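Local coordinates for protein beta-Ala-His dipeptidase (Homo sapiens, PDB 3DLJ) that hydrolyses Xaa-His dipeptides, above all carnosine and anserine, as a secreted zinc metallopeptidase of the M20 family with two zinc ions per subunit, at residues P89-A94 / V182-L187; N153-F158 / Q163-N168; G266-P271 / R321-S326; L448-D453 / N459-R464. One frame throughout, in Å; residues are numbered along the deposited sequence.

Contact 1 (P89-A94 / V182-L187); sequences PPVILA and VALEEL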
# COMPACT_ATOMS: atom_id res chain seq x y z
N PRO A 89 -4.85 17.97 -1.91
CA PRO A 89 -5.27 18.05 -0.50
C PRO A 89 -4.12 18.40 0.45
O PRO A 89 -2.99 17.94 0.23
CB PRO A 89 -5.77 16.62 -0.21
CG PRO A 89 -5.16 15.78 -1.25
CD PRO A 89 -5.18 16.65 -2.47
N PRO A 90 -4.42 19.18 1.51
CA PRO A 90 -3.38 19.58 2.45
C PRO A 90 -2.77 18.39 3.14
O PRO A 90 -3.38 17.32 3.21
CB PRO A 90 -4.11 20.50 3.45
CG PRO A 90 -5.54 20.12 3.36
CD PRO A 90 -5.73 19.74 1.89
N VAL A 91 -1.54 18.56 3.60
CA VAL A 91 -0.92 17.54 4.41
C VAL A 91 -1.08 17.99 5.87
O VAL A 91 -0.82 19.15 6.20
CB VAL A 91 0.56 17.31 4.03
CG1 VAL A 91 1.24 16.48 5.11
CG2 VAL A 91 0.66 16.58 2.67
N ILE A 92 -1.57 17.09 6.71
CA ILE A 92 -1.61 17.39 8.13
C ILE A 92 -0.25 17.12 8.72
O ILE A 92 0.31 16.04 8.55
CB ILE A 92 -2.69 16.58 8.86
CG1 ILE A 92 -4.07 17.05 8.40
CG2 ILE A 92 -2.51 16.70 10.40
CD1 ILE A 92 -5.19 16.19 8.90
N LEU A 93 0.29 18.15 9.39
CA LEU A 93 1.48 18.02 10.21
C LEU A 93 1.13 18.40 11.64
O LEU A 93 1.04 19.59 11.95
CB LEU A 93 2.60 18.93 9.68
CG LEU A 93 3.26 18.59 8.34
CD1 LEU A 93 4.37 19.60 8.09
CD2 LEU A 93 3.82 17.19 8.33
N ALA A 94 0.95 17.39 12.49
CA ALA A 94 0.43 17.58 13.85
C ALA A 94 1.37 17.08 14.95
O ALA A 94 2.04 16.07 14.77
CB ALA A 94 -0.93 16.91 13.98
N VAL A 182 1.92 13.00 -4.54
CA VAL A 182 2.26 14.25 -5.22
C VAL A 182 2.61 15.34 -4.21
O VAL A 182 1.81 15.63 -3.30
CB VAL A 182 1.11 14.71 -6.20
CG1 VAL A 182 1.37 16.10 -6.74
CG2 VAL A 182 0.99 13.73 -7.37
N ALA A 183 3.82 15.89 -4.35
CA ALA A 183 4.32 17.00 -3.56
C ALA A 183 4.74 16.65 -2.13
O ALA A 183 5.18 17.54 -1.39
CB ALA A 183 3.30 18.16 -3.55
N LEU A 184 4.64 15.38 -1.74
CA LEU A 184 5.00 15.01 -0.36
C LEU A 184 6.52 15.12 -0.13
O LEU A 184 6.95 15.79 0.82
CB LEU A 184 4.45 13.63 0.05
CG LEU A 184 4.52 13.31 1.56
CD1 LEU A 184 3.72 14.32 2.43
CD2 LEU A 184 4.08 11.90 1.84
N GLU A 185 7.30 14.51 -1.02
CA GLU A 185 8.77 14.48 -0.92
C GLU A 185 9.43 15.86 -0.73
O GLU A 185 10.34 16.01 0.08
CB GLU A 185 9.36 13.72 -2.11
CG GLU A 185 10.84 13.38 -1.99
CD GLU A 185 11.37 12.67 -3.23
OE1 GLU A 185 10.79 11.63 -3.64
OE2 GLU A 185 12.37 13.15 -3.82
N GLU A 186 8.97 16.87 -1.48
CA GLU A 186 9.44 18.25 -1.32
C GLU A 186 9.09 18.87 0.04
O GLU A 186 9.88 19.64 0.60
CB GLU A 186 8.94 19.15 -2.46
N LEU A 187 7.90 18.55 0.55
CA LEU A 187 7.50 19.00 1.88
C LEU A 187 8.33 18.32 2.95
O LEU A 187 8.77 18.97 3.90
CB LEU A 187 6.00 18.76 2.15
CG LEU A 187 5.48 19.18 3.54
CD1 LEU A 187 5.55 20.71 3.73
CD2 LEU A 187 4.07 18.66 3.80

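Contact 2 (N153-F158 / Q163-N168); sequences NAVSAF and QDLPVN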
# COMPACT_ATOMS: atom_id res chain seq x y z
N ASN A 153 -7.42 6.49 17.85
CA ASN A 153 -8.27 6.01 18.94
C ASN A 153 -7.44 5.61 20.17
O ASN A 153 -7.82 5.96 21.27
CB ASN A 153 -9.19 4.87 18.47
CG ASN A 153 -10.25 5.33 17.44
OD1 ASN A 153 -10.56 6.49 17.35
ND2 ASN A 153 -10.80 4.39 16.69
N ALA A 154 -6.32 4.90 19.98
CA ALA A 154 -5.36 4.64 21.07
C ALA A 154 -4.97 5.92 21.85
O ALA A 154 -5.01 5.93 23.09
CB ALA A 154 -4.10 3.90 20.55
N VAL A 155 -4.55 6.95 21.13
CA VAL A 155 -4.22 8.25 21.73
C VAL A 155 -5.40 8.82 22.51
O VAL A 155 -5.24 9.32 23.61
CB VAL A 155 -3.76 9.30 20.68
CG1 VAL A 155 -3.64 10.67 21.33
CG2 VAL A 155 -2.44 8.91 20.07
N SER A 156 -6.59 8.72 21.93
CA SER A 156 -7.81 9.25 22.52
C SER A 156 -8.22 8.51 23.81
O SER A 156 -8.95 9.08 24.63
CB SER A 156 -8.94 9.25 21.49
OG SER A 156 -9.60 7.99 21.49
N ALA A 157 -7.74 7.28 24.01
CA ALA A 157 -7.95 6.56 25.27
C ALA A 157 -7.13 7.12 26.44
O ALA A 157 -7.68 7.31 27.52
CB ALA A 157 -7.69 5.07 25.09
N PHE A 158 -5.84 7.38 26.24
CA PHE A 158 -4.98 8.07 27.23
C PHE A 158 -5.51 9.48 27.52
O PHE A 158 -5.50 9.94 28.65
CB PHE A 158 -3.52 8.18 26.73
CG PHE A 158 -2.75 6.89 26.72
CD1 PHE A 158 -2.87 6.00 25.66
CD2 PHE A 158 -1.86 6.58 27.75
CE1 PHE A 158 -2.14 4.81 25.64
CE2 PHE A 158 -1.14 5.39 27.72
CZ PHE A 158 -1.29 4.51 26.65
N GLN A 163 -4.58 10.14 31.34
CA GLN A 163 -3.35 9.46 31.53
C GLN A 163 -2.29 10.07 30.59
O GLN A 163 -2.51 10.23 29.39
CB GLN A 163 -3.50 7.95 31.34
CG GLN A 163 -2.21 7.18 31.61
CD GLN A 163 -2.39 5.68 31.63
OE1 GLN A 163 -3.52 5.18 31.77
NE2 GLN A 163 -1.27 4.94 31.53
N ASP A 164 -1.18 10.46 31.20
CA ASP A 164 0.04 10.85 30.54
C ASP A 164 0.38 9.87 29.42
O ASP A 164 0.47 8.65 29.65
CB ASP A 164 1.16 10.83 31.60
CG ASP A 164 2.50 11.38 31.08
OD1 ASP A 164 2.53 12.57 30.66
OD2 ASP A 164 3.51 10.62 31.13
N LEU A 165 0.55 10.41 28.21
CA LEU A 165 1.09 9.65 27.09
C LEU A 165 2.60 9.49 27.30
O LEU A 165 3.30 10.47 27.55
CB LEU A 165 0.78 10.36 25.76
CG LEU A 165 -0.59 10.14 25.09
CD1 LEU A 165 -1.04 11.37 24.32
CD2 LEU A 165 -0.64 8.91 24.19
N PRO A 166 3.11 8.26 27.23
CA PRO A 166 4.52 7.94 27.47
C PRO A 166 5.54 8.65 26.55
O PRO A 166 6.68 8.93 26.96
CB PRO A 166 4.56 6.43 27.23
CG PRO A 166 3.15 5.97 27.54
CD PRO A 166 2.31 7.04 26.95
N VAL A 167 5.13 8.93 25.31
CA VAL A 167 5.97 9.62 24.34
C VAL A 167 5.21 10.82 23.77
O VAL A 167 3.97 10.83 23.80
CB VAL A 167 6.39 8.67 23.18
CG1 VAL A 167 7.39 7.63 23.67
CG2 VAL A 167 5.17 7.99 22.53
N ASN A 168 5.94 11.83 23.27
CA ASN A 168 5.35 12.83 22.40
C ASN A 168 4.95 12.13 21.10
O ASN A 168 5.56 11.14 20.69
CB ASN A 168 6.31 14.00 22.11
CG ASN A 168 6.79 14.72 23.38
OD1 ASN A 168 6.01 15.19 24.20
ND2 ASN A 168 8.11 14.83 23.50

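Contact 3 (G266-P271 / R321-S326); sequences GHILVP and RYPSLS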
# COMPACT_ATOMS: atom_id res chain seq x y z
N GLY A 266 5.47 -18.77 -14.27
CA GLY A 266 5.78 -17.52 -13.61
C GLY A 266 7.17 -16.97 -13.91
O GLY A 266 7.51 -15.86 -13.49
N HIS A 267 7.96 -17.73 -14.65
CA HIS A 267 9.34 -17.36 -14.93
C HIS A 267 9.36 -16.26 -15.98
O HIS A 267 8.74 -16.39 -17.06
CB HIS A 267 10.14 -18.59 -15.38
CG HIS A 267 11.46 -18.26 -16.03
ND1 HIS A 267 12.58 -17.94 -15.30
CD2 HIS A 267 11.83 -18.23 -17.33
CE1 HIS A 267 13.58 -17.69 -16.12
NE2 HIS A 267 13.16 -17.87 -17.36
N ILE A 268 10.05 -15.17 -15.64
CA ILE A 268 10.12 -13.98 -16.47
C ILE A 268 11.10 -14.17 -17.63
O ILE A 268 12.24 -14.53 -17.43
CB ILE A 268 10.51 -12.72 -15.65
CG1 ILE A 268 9.56 -12.53 -14.45
CG2 ILE A 268 10.55 -11.47 -16.57
CD1 ILE A 268 10.07 -11.56 -13.36
N LEU A 269 10.64 -13.85 -18.83
CA LEU A 269 11.36 -14.13 -20.07
C LEU A 269 12.22 -12.98 -20.62
O LEU A 269 12.92 -13.15 -21.61
CB LEU A 269 10.37 -14.64 -21.15
CG LEU A 269 9.67 -15.99 -20.85
CD1 LEU A 269 8.59 -16.33 -21.90
CD2 LEU A 269 10.70 -17.14 -20.76
N VAL A 270 12.17 -11.81 -19.98
CA VAL A 270 13.02 -10.68 -20.36
C VAL A 270 14.48 -11.05 -20.07
O VAL A 270 14.80 -11.36 -18.92
CB VAL A 270 12.62 -9.39 -19.57
CG1 VAL A 270 13.62 -8.24 -19.82
CG2 VAL A 270 11.16 -8.99 -19.89
N PRO A 271 15.35 -11.08 -21.11
CA PRO A 271 16.77 -11.38 -20.83
C PRO A 271 17.47 -10.37 -19.90
O PRO A 271 17.23 -9.15 -20.01
CB PRO A 271 17.43 -11.41 -22.22
CG PRO A 271 16.25 -11.66 -23.19
CD PRO A 271 15.09 -10.92 -22.56
N ARG A 321 11.45 -12.20 -2.13
CA ARG A 321 12.86 -12.12 -2.50
C ARG A 321 13.19 -12.57 -3.93
O ARG A 321 14.35 -12.57 -4.36
CB ARG A 321 13.74 -12.82 -1.44
CG ARG A 321 13.57 -14.34 -1.31
CD ARG A 321 14.47 -15.09 -2.31
NE ARG A 321 15.90 -14.90 -2.04
CZ ARG A 321 16.87 -14.90 -2.97
NH1 ARG A 321 16.58 -15.06 -4.26
NH2 ARG A 321 18.13 -14.73 -2.62
N TYR A 322 12.15 -12.96 -4.67
CA TYR A 322 12.26 -13.15 -6.12
C TYR A 322 11.43 -12.08 -6.85
O TYR A 322 10.41 -11.64 -6.35
CB TYR A 322 11.82 -14.55 -6.53
CG TYR A 322 12.76 -15.67 -6.13
CD1 TYR A 322 12.37 -16.62 -5.19
CD2 TYR A 322 14.02 -15.82 -6.71
CE1 TYR A 322 13.18 -17.68 -4.83
CE2 TYR A 322 14.84 -16.86 -6.35
CZ TYR A 322 14.42 -17.79 -5.40
OH TYR A 322 15.22 -18.86 -5.03
N PRO A 323 11.89 -11.64 -8.04
CA PRO A 323 11.09 -10.69 -8.80
C PRO A 323 9.82 -11.37 -9.35
O PRO A 323 9.76 -12.59 -9.43
CB PRO A 323 12.04 -10.28 -9.94
CG PRO A 323 12.92 -11.42 -10.12
CD PRO A 323 13.13 -12.00 -8.75
N SER A 324 8.81 -10.59 -9.68
CA SER A 324 7.59 -11.15 -10.21
C SER A 324 7.06 -10.20 -11.28
O SER A 324 7.31 -8.98 -11.22
CB SER A 324 6.56 -11.35 -9.08
OG SER A 324 6.03 -10.11 -8.65
N LEU A 325 6.34 -10.75 -12.26
CA LEU A 325 5.77 -9.94 -13.33
C LEU A 325 4.26 -10.15 -13.41
O LEU A 325 3.80 -11.30 -13.48
CB LEU A 325 6.48 -10.23 -14.66
CG LEU A 325 6.12 -9.33 -15.86
CD1 LEU A 325 7.22 -9.39 -16.86
CD2 LEU A 325 4.76 -9.68 -16.52
N SER A 326 3.50 -9.05 -13.39
CA SER A 326 2.05 -9.09 -13.50
C SER A 326 1.53 -8.20 -14.62
O SER A 326 1.91 -7.03 -14.71
CB SER A 326 1.39 -8.65 -12.18
OG SER A 326 1.73 -9.55 -11.16
O HOH W 1 6.43 -13.63 -12.30

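Contact 4 (L448-D453 / N459-R464); sequences LGAVDD and NEKINR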
# COMPACT_ATOMS: atom_id res chain seq x y z
N LEU A 448 -1.70 -3.98 10.60
CA LEU A 448 -2.94 -4.29 11.33
C LEU A 448 -3.88 -5.18 10.52
O LEU A 448 -4.76 -5.85 11.09
CB LEU A 448 -3.70 -3.02 11.77
CG LEU A 448 -3.19 -2.12 12.90
CD1 LEU A 448 -4.35 -1.34 13.54
CD2 LEU A 448 -2.48 -2.93 13.93
N GLY A 449 -3.69 -5.20 9.21
CA GLY A 449 -4.56 -5.95 8.33
C GLY A 449 -4.37 -7.45 8.31
O GLY A 449 -3.28 -7.96 8.55
N ALA A 450 -5.45 -8.18 8.03
CA ALA A 450 -5.33 -9.62 7.78
C ALA A 450 -4.98 -9.84 6.33
O ALA A 450 -5.23 -9.00 5.47
CB ALA A 450 -6.61 -10.38 8.16
N VAL A 451 -4.43 -11.02 6.07
CA VAL A 451 -3.96 -11.45 4.75
C VAL A 451 -5.06 -11.35 3.70
O VAL A 451 -4.79 -11.08 2.52
CB VAL A 451 -3.38 -12.92 4.86
CG1 VAL A 451 -4.48 -13.95 5.14
CG2 VAL A 451 -2.56 -13.29 3.63
N ASP A 452 -6.31 -11.53 4.13
CA ASP A 452 -7.44 -11.55 3.20
C ASP A 452 -8.30 -10.27 3.18
O ASP A 452 -9.46 -10.29 2.77
CB ASP A 452 -8.29 -12.79 3.46
CG ASP A 452 -8.99 -12.77 4.83
OD1 ASP A 452 -8.61 -11.98 5.71
OD2 ASP A 452 -9.93 -13.56 5.00
N ASP A 453 -7.72 -9.15 3.60
CA ASP A 453 -8.44 -7.87 3.70
C ASP A 453 -8.87 -7.32 2.36
O ASP A 453 -9.83 -6.58 2.29
CB ASP A 453 -7.63 -6.84 4.48
CG ASP A 453 -7.78 -6.99 6.01
OD1 ASP A 453 -8.44 -7.92 6.49
OD2 ASP A 453 -7.23 -6.17 6.76
N ASN A 459 -14.81 -5.54 -2.28
CA ASN A 459 -15.10 -6.16 -0.98
C ASN A 459 -13.91 -6.14 -0.02
O ASN A 459 -13.64 -7.12 0.69
CB ASN A 459 -15.70 -7.56 -1.20
CG ASN A 459 -16.92 -7.53 -2.12
OD1 ASN A 459 -17.88 -6.82 -1.85
ND2 ASN A 459 -16.86 -8.26 -3.23
N GLU A 460 -13.19 -5.02 -0.02
CA GLU A 460 -12.22 -4.66 1.02
C GLU A 460 -12.89 -4.63 2.40
O GLU A 460 -14.00 -4.17 2.53
CB GLU A 460 -11.63 -3.27 0.74
CG GLU A 460 -10.56 -2.89 1.75
CD GLU A 460 -10.01 -1.51 1.59
OE1 GLU A 460 -10.22 -0.85 0.52
OE2 GLU A 460 -9.31 -1.08 2.54
N LYS A 461 -12.18 -5.09 3.41
CA LYS A 461 -12.65 -5.06 4.80
C LYS A 461 -11.44 -4.88 5.71
O LYS A 461 -10.29 -5.07 5.29
CB LYS A 461 -13.35 -6.39 5.17
CG LYS A 461 -12.43 -7.58 4.92
CD LYS A 461 -12.65 -8.72 5.83
CE LYS A 461 -11.67 -9.86 5.56
NZ LYS A 461 -10.51 -9.82 6.48
N ILE A 462 -11.72 -4.53 6.97
CA ILE A 462 -10.83 -4.82 8.06
C ILE A 462 -11.65 -5.62 9.06
O ILE A 462 -12.85 -5.34 9.24
CB ILE A 462 -10.19 -3.54 8.69
CG1 ILE A 462 -9.01 -3.94 9.61
CG2 ILE A 462 -11.25 -2.64 9.41
CD1 ILE A 462 -8.21 -2.80 10.15
N ASN A 463 -11.05 -6.64 9.69
CA ASN A 463 -11.72 -7.33 10.79
C ASN A 463 -11.88 -6.44 12.02
O ASN A 463 -10.95 -5.72 12.39
CB ASN A 463 -10.98 -8.63 11.19
CG ASN A 463 -10.82 -9.59 10.03
OD1 ASN A 463 -11.56 -9.53 9.05
ND2 ASN A 463 -9.86 -10.49 10.13
N ARG A 464 -13.06 -6.48 12.65
CA ARG A 464 -13.27 -5.74 13.91
C ARG A 464 -12.19 -6.08 14.95
O ARG A 464 -11.68 -5.19 15.64
CB ARG A 464 -14.67 -6.03 14.50
CG ARG A 464 -14.90 -5.37 15.85
CD ARG A 464 -16.17 -5.87 16.56
NE ARG A 464 -17.35 -5.17 16.08
CZ ARG A 464 -17.87 -4.07 16.62
NH1 ARG A 464 -18.95 -3.54 16.08
NH2 ARG A 464 -17.33 -3.50 17.70
O HOH W 2 -8.29 -7.44 9.00
O HOH W 3 -12.02 -8.98 1.27

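Contact 1 (P89-A94 / V182-L187)
Val-91, on a strand of the central sheet, packs against Leu-184 and Leu-187 in the first turn of helix 184-191. The contact is wholly apolar and joins a helix to a face of the sheet, as in the alpha/beta catalytic domain of M20 peptidases.

Taken from the strand outward, Val-91 CB already lies 3.8 Å from Leu-187 CD2. Its two methyls then part company. CG1, set opposite the backbone N at a chi1 of 167°, runs up beside the same leucine methyl, also at 3.8 Å. CG2 meets Leu-184 CD1 at 3.8 Å, with Leu-187 CD2 a little farther off. The valine thus rests against two leucines three residues apart in the chain, each giving one methyl.

The two leucines arrive differently. Leu-187 comes at the valine tip to tip, its CD2 touching both CB and CG1, whereas Leu-184 lies across it at about a right angle. Leu-93, two residues along the strand and on the same side of it, adds a looser touch from its CD1 to Leu-187 CD2 at 4.4 Å. Ile-92 between them points its side chain to the other face of the sheet.

Strand 91-96 runs between strands 69-73 and 168-174, antiparallel to both. Ile-172 touches Val-91 and Leu-93, and Val-73 touches Leu-93 and Leu-187, which continues the apolar layer beneath helix 184-191; on the opposite face, Ile-92 packs on helix 46-65.

Contact 2 (N153-F158 / Q163-N168)
The ring of Phe-158 has the carbonyl O of Ala-154, from its own helix, at its edge and in its plane. Leu-165 reaches the ring obliquely: CD2 stands 4.3 Å from the ring centroid, 30° off the normal, an off-centre CH-pi contact. Pro-166, on the same side of the ring plane as Leu-165 and pointing back against the phenylalanine, brings CD to 3.9 Å from Phe-158 CE2. The extended side chain of Gln-163 slants past the ring on the other side of its plane from Leu-165, CG 3.9 Å from Phe-158 CD2.

The backbone closes the turn, with Gln-163 N donating to Phe-158 O at 2.9 Å. One turn earlier in the helix, Val-155 CG1 meets Leu-165 CD1 at 4.0 Å, the side chains crossing at about a right angle. Leu-165 thereby splits its two methyls between valine and phenylalanine.

This is the helix-to-strand connection in which the chain leaves helix 141-160 and turns back into strand 168-174. Phe-478 of helix 464-482 and Leu-96 of strand 91-96 both touch Val-155 and Leu-165, while Val-16 of helix 13-22 packs on Phe-158 and Gln-163.

Contact 3 (G266-P271 / R321-S326)
Strand 324-331, which pairs with strand 346-355 in the five-stranded mixed sheet that probably belongs to the lid (dimerisation) domain of M20 peptidases, is met near its start by Ile-268 from the long loop between helices 250-258 and 282-289. The isoleucine carries the loop's side of the apolar contact, and its outer carbons spread over Leu-325 and the backbone before it. CG1 sits 3.8 Å from Leu-325 CB. Beyond it, CD1 lies over the backbone, 3.9 Å from Ser-324 C, and also reaches Pro-323 CB at 4.1 Å.

The remaining branch, CG2, is set opposite the backbone N and comes within 3.9 Å of Leu-325 CD1. Leu-325 runs out from the strand at a slant to the isoleucine: its CB faces Ile-268 CG1 directly, and the chi1 of -172° carries CD1 on to Ile-268 CG2.

A water supplies the polar link between the backbones. It gives a proton to Gly-266 O at 2.7 Å and accepts one from Leu-325 N at 2.9 Å, thus joining two backbone groups that do not bond directly.

The neighbouring residues Ser-324 and Ser-326 pair through their backbones with Arg-354 and Ser-352 of strand 346-355. Tyr-274 of the same loop bonds Ile-268 N through its hydroxyl and touches Pro-323, while farther along Val-270 packs on helix 361-377.

Contact 4 (L448-D453 / N459-R464)
Lys-461 and the carboxylates of Asp-452 and Asp-453 form a salt-bridge network that ties a type I beta turn, Ala-450 to Asp-453, to the short strand 461-463. Its two aspartates are turned quite differently against the lysine. Asp-453 stands at about a right angle to it and offers OD1 nearly end-on, with NZ 2.8 Å away along the C-O bond. Asp-452 lies at a slant, and NZ meets its OD1 at 3.0 Å from above the carboxylate, 55° out of the plane. A third oxygen, Asn-463 OD1, takes a bond from the same NZ at 2.8 Å, again from above its carbonyl plane. Three acceptors therefore share the ammonium group, which probably favours its charged form.

Lys-461 gets there by folding back: CG sits between the backbone N and the carbonyl carbon (chi1 55°), and further bends at chi2 and chi4 bring NZ over the turn. Its backbone joins in, Lys-461 N donating to Asp-453 O at 3.0 Å.

Asp-453 OD2 is also hydrogen-bonded to Thr-142 OG1. Glu-460, just before the strand, bonds Arg-139 and the backbone N of Asp-143, a ligand of both zinc ions, and so belongs to the second shell of the metal site.

One water completes the join: it donates to Asp-453 OD1 at 2.6 Å and accepts from Ala-450 N and, at 3.0 Å, from Asn-463 N.

Overall arrangement
Contacts 1, 2 and 4 belong to the zinc-binding part of the chain, while contact 3 lies on the five-stranded sheet, on the opposite side of the chain's centre from contacts 1 and 2. Contact 4 is nearest the metals: the Glu-460 side chain is about 7 Å from a zinc ion, against about 11 Å for Leu-184 in contact 1. The latter side chain is also about 7 Å from that of Glu-177, the probable proton acceptor. Contact 2 is remote from the site, yet its helix 141-160 carries the zinc ligand Asp-143 in its first turn. Contacts 1 and 2 come within about 8 Å at their nearest atoms; contacts 2 and 3 stand farthest apart, centres about 45 Å.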